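Side-chain contact in ileal bile acid-binding protein (Danio rerio, PDB 3ELX), which probably carries bile acids, and perhaps fatty acids, through the cytoplasm of intestinal cells as a small lipid-binding protein of the FABP family: residues G17-C22 and K34-K39. Numbering follows the deposited sequence.
Sequences GYEPFC and KGRDFK
The first turn of helix 18-24, where Y18 sits, faces the type I turn G35-F38 that follows helix 29-34, with Y18 CA and R36 CA, the nearest CA pair, 7.6 Å apart. Y18 bridges that space: with CG anti to its own N (chi1 168°), its ring reaches across to the turn and meets the G35-R36 link obliquely with its outer end and hydroxyl. Y18 OH comes to 3.3 Å from G35 C, while the hydroxyl's hydrogen-bond partner is the carbonyl O of I32, in the last turn of helix 29-34. Y18 CE2 packs 3.6 Å from R36 CA and 3.8 Å from R36 CB. R36, bent at chi3, carries its guanidinium beyond the ring, the two planes 86° apart, and E19, its chain extended beyond CG, brings E19 OE2 within 3.4 Å of R36 NE. This salt bridge contains a weak hydrogen bond, bent to 145° at the hydrogen. A leucine in place of Y18 would probably leave the I32 carbonyl without its hydroxyl mate and open a gap beside the G35-R36 peptide. Y18 and F21 both touch L127 of strand 124-133. Such a link between the first helix and the turn leaving the second belongs to the helix-turn-helix lid, inserted between strands 8-16 and 41-47, that covers the β-barrel of fatty-acid binding proteins.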
ATOM      1  N   GLY A  17      -4.416 -11.249  -6.965  1.00 14.07           N
ATOM      2  CA  GLY A  17      -2.992 -11.380  -7.273  1.00 14.07           C
ATOM      3  C   GLY A  17      -2.042 -11.495  -6.094  1.00 14.06           C
ATOM      4  O   GLY A  17      -0.826 -11.382  -6.262  1.00 13.63           O
ATOM      5  N   TYR A  18      -2.586 -11.729  -4.904  1.00 14.66           N
ATOM      6  CA  TYR A  18      -1.795 -11.774  -3.676  1.00 15.27           C
ATOM      7  C   TYR A  18      -0.648 -12.791  -3.740  1.00 15.51           C
ATOM      8  O   TYR A  18       0.507 -12.458  -3.458  1.00 15.21           O
ATOM      9  CB  TYR A  18      -2.727 -12.049  -2.485  1.00 16.21           C
ATOM     10  CG  TYR A  18      -2.051 -12.413  -1.184  1.00 17.04           C
ATOM     11  CD1 TYR A  18      -1.503 -11.433  -0.356  1.00 18.50           C
ATOM     12  CD2 TYR A  18      -2.009 -13.740  -0.762  1.00 18.14           C
ATOM     13  CE1 TYR A  18      -0.901 -11.781   0.854  1.00 18.23           C
ATOM     14  CE2 TYR A  18      -1.417 -14.094   0.436  1.00 18.82           C
ATOM     15  CZ  TYR A  18      -0.866 -13.115   1.234  1.00 18.41           C
ATOM     16  OH  TYR A  18      -0.284 -13.487   2.424  1.00 20.03           O
ATOM     17  N   GLU A  19      -0.958 -14.022  -4.126  1.00 15.19           N
ATOM     18  CA  GLU A  19       0.060 -15.072  -4.139  1.00 15.92           C
ATOM     19  C   GLU A  19       1.157 -14.877  -5.198  1.00 15.64           C
ATOM     20  O   GLU A  19       2.333 -14.908  -4.847  1.00 16.17           O
ATOM     21  CB  GLU A  19      -0.574 -16.461  -4.178  1.00 16.30           C
ATOM     22  CG  GLU A  19      -1.452 -16.691  -2.960  1.00 19.31           C
ATOM     23  CD  GLU A  19      -1.930 -18.112  -2.788  1.00 22.87           C
ATOM     24  OE1 GLU A  19      -1.377 -19.036  -3.440  1.00 25.07           O
ATOM     25  OE2 GLU A  19      -2.867 -18.299  -1.971  1.00 25.52           O
ATOM     26  N   PRO A  20       0.789 -14.662  -6.480  1.00 15.67           N
ATOM     27  CA  PRO A  20       1.856 -14.410  -7.457  1.00 15.27           C
ATOM     28  C   PRO A  20       2.710 -13.176  -7.151  1.00 15.07           C
ATOM     29  O   PRO A  20       3.920 -13.207  -7.380  1.00 15.04           O
ATOM     30  CB  PRO A  20       1.095 -14.217  -8.776  1.00 15.23           C
ATOM     31  CG  PRO A  20      -0.216 -14.874  -8.563  1.00 15.87           C
ATOM     32  CD  PRO A  20      -0.540 -14.666  -7.118  1.00 15.65           C
ATOM     33  N   PHE A  21       2.097 -12.110  -6.634  1.00 14.78           N
ATOM     34  CA  PHE A  21       2.846 -10.898  -6.309  1.00 14.68           C
ATOM     35  C   PHE A  21       3.836 -11.168  -5.177  1.00 15.44           C
ATOM     36  O   PHE A  21       5.008 -10.824  -5.282  1.00 15.26           O
ATOM     37  CB  PHE A  21       1.917  -9.733  -5.943  1.00 14.55           C
ATOM     38  CG  PHE A  21       2.656  -8.496  -5.501  1.00 13.60           C
ATOM     39  CD1 PHE A  21       3.138  -7.583  -6.434  1.00 13.79           C
ATOM     40  CD2 PHE A  21       2.886  -8.252  -4.146  1.00 12.71           C
ATOM     41  CE1 PHE A  21       3.834  -6.452  -6.019  1.00 14.08           C
ATOM     42  CE2 PHE A  21       3.581  -7.118  -3.729  1.00 13.53           C
ATOM     43  CZ  PHE A  21       4.055  -6.221  -4.671  1.00 13.29           C
ATOM     44  N   CYS A  22       3.359 -11.796  -4.105  1.00 16.31           N
ATOM     45  CA  CYS A  22       4.209 -12.067  -2.952  1.00 17.85           C
ATOM     46  C   CYS A  22       5.349 -13.017  -3.323  1.00 18.24           C
ATOM     47  O   CYS A  22       6.482 -12.839  -2.877  1.00 18.61           O
ATOM     48  CB  CYS A  22       3.391 -12.621  -1.791  1.00 18.02           C
ATOM     49  SG  CYS A  22       2.347 -11.406  -0.974  1.00 20.45           S
ATOM     50  N   LYS A  34      -0.043 -18.051   5.634  1.00 26.58           N
ATOM     51  CA  LYS A  34      -0.592 -17.628   6.924  1.00 26.72           C
ATOM     52  C   LYS A  34      -1.354 -16.313   6.841  1.00 26.41           C
ATOM     53  O   LYS A  34      -2.268 -16.074   7.634  1.00 26.72           O
ATOM     54  CB  LYS A  34       0.487 -17.569   8.014  1.00 26.95           C
ATOM     55  CG  LYS A  34       0.638 -18.880   8.789  1.00 27.82           C
ATOM     56  CD  LYS A  34       1.510 -19.867   8.033  1.00 29.68           C
ATOM     57  CE  LYS A  34       0.860 -21.231   7.904  1.00 30.23           C
ATOM     58  NZ  LYS A  34       1.497 -22.005   6.798  1.00 29.98           N
ATOM     59  N   GLY A  35      -0.985 -15.478   5.871  1.00 26.04           N
ATOM     60  CA  GLY A  35      -1.596 -14.161   5.716  1.00 25.16           C
ATOM     61  C   GLY A  35      -2.654 -14.039   4.636  1.00 24.65           C
ATOM     62  O   GLY A  35      -3.133 -12.939   4.369  1.00 24.43           O
ATOM     63  N   ARG A  36      -3.040 -15.159   4.025  1.00 24.39           N
ATOM     64  CA  ARG A  36      -3.910 -15.115   2.839  1.00 23.99           C
ATOM     65  C   ARG A  36      -5.350 -14.639   3.105  1.00 23.24           C
ATOM     66  O   ARG A  36      -6.007 -14.120   2.201  1.00 23.65           O
ATOM     67  CB  ARG A  36      -3.874 -16.444   2.057  1.00 24.20           C
ATOM     68  CG  ARG A  36      -4.635 -17.602   2.686  1.00 25.31           C
ATOM     69  CD  ARG A  36      -4.961 -18.671   1.639  1.00 27.28           C
ATOM     70  NE  ARG A  36      -3.770 -19.374   1.158  1.00 28.99           N
ATOM     71  CZ  ARG A  36      -3.409 -20.599   1.535  1.00 29.84           C
ATOM     72  NH1 ARG A  36      -4.146 -21.286   2.401  1.00 30.23           N
ATOM     73  NH2 ARG A  36      -2.308 -21.144   1.037  1.00 30.03           N
ATOM     74  N   ASP A  37      -5.829 -14.807   4.336  1.00 21.97           N
ATOM     75  CA  ASP A  37      -7.179 -14.361   4.694  1.00 20.89           C
ATOM     76  C   ASP A  37      -7.188 -13.148   5.634  1.00 19.41           C
ATOM     77  O   ASP A  37      -8.248 -12.691   6.061  1.00 19.23           O
ATOM     78  CB  ASP A  37      -7.986 -15.518   5.298  1.00 21.49           C
ATOM     79  CG  ASP A  37      -8.151 -16.695   4.332  1.00 22.83           C
ATOM     80  OD1 ASP A  37      -8.258 -17.831   4.829  1.00 25.00           O
ATOM     81  OD2 ASP A  37      -8.179 -16.488   3.095  1.00 24.43           O
ATOM     82  N   PHE A  38      -6.007 -12.623   5.945  1.00 17.67           N
ATOM     83  CA  PHE A  38      -5.889 -11.452   6.818  1.00 16.16           C
ATOM     84  C   PHE A  38      -6.444 -10.232   6.089  1.00 15.87           C
ATOM     85  O   PHE A  38      -6.200 -10.053   4.897  1.00 16.27           O
ATOM     86  CB  PHE A  38      -4.418 -11.238   7.206  1.00 15.80           C
ATOM     87  CG  PHE A  38      -4.186 -10.137   8.227  1.00 13.94           C
ATOM     88  CD1 PHE A  38      -4.370 -10.375   9.590  1.00 14.99           C
ATOM     89  CD2 PHE A  38      -3.753  -8.879   7.824  1.00 14.03           C
ATOM     90  CE1 PHE A  38      -4.136  -9.372  10.538  1.00 13.89           C
ATOM     91  CE2 PHE A  38      -3.525  -7.859   8.765  1.00 13.08           C
ATOM     92  CZ  PHE A  38      -3.715  -8.105  10.119  1.00 14.72           C
ATOM     93  N   LYS A  39      -7.198  -9.404   6.806  1.00 15.20           N
ATOM     94  CA  LYS A  39      -7.730  -8.173   6.224  1.00 14.97           C
ATOM     95  C   LYS A  39      -6.927  -6.990   6.754  1.00 14.42           C
ATOM     96  O   LYS A  39      -7.047  -6.615   7.918  1.00 15.16           O
ATOM     97  CB  LYS A  39      -9.223  -8.016   6.538  1.00 15.37           C
ATOM     98  CG  LYS A  39     -10.070  -9.159   6.017  1.00 17.94           C
ATOM     99  CD  LYS A  39     -11.562  -8.856   6.064  1.00 21.87           C
ATOM    100  CE  LYS A  39     -12.195  -9.320   7.346  1.00 24.10           C
ATOM    101  NZ  LYS A  39     -12.116 -10.799   7.557  1.00 24.64           N
TER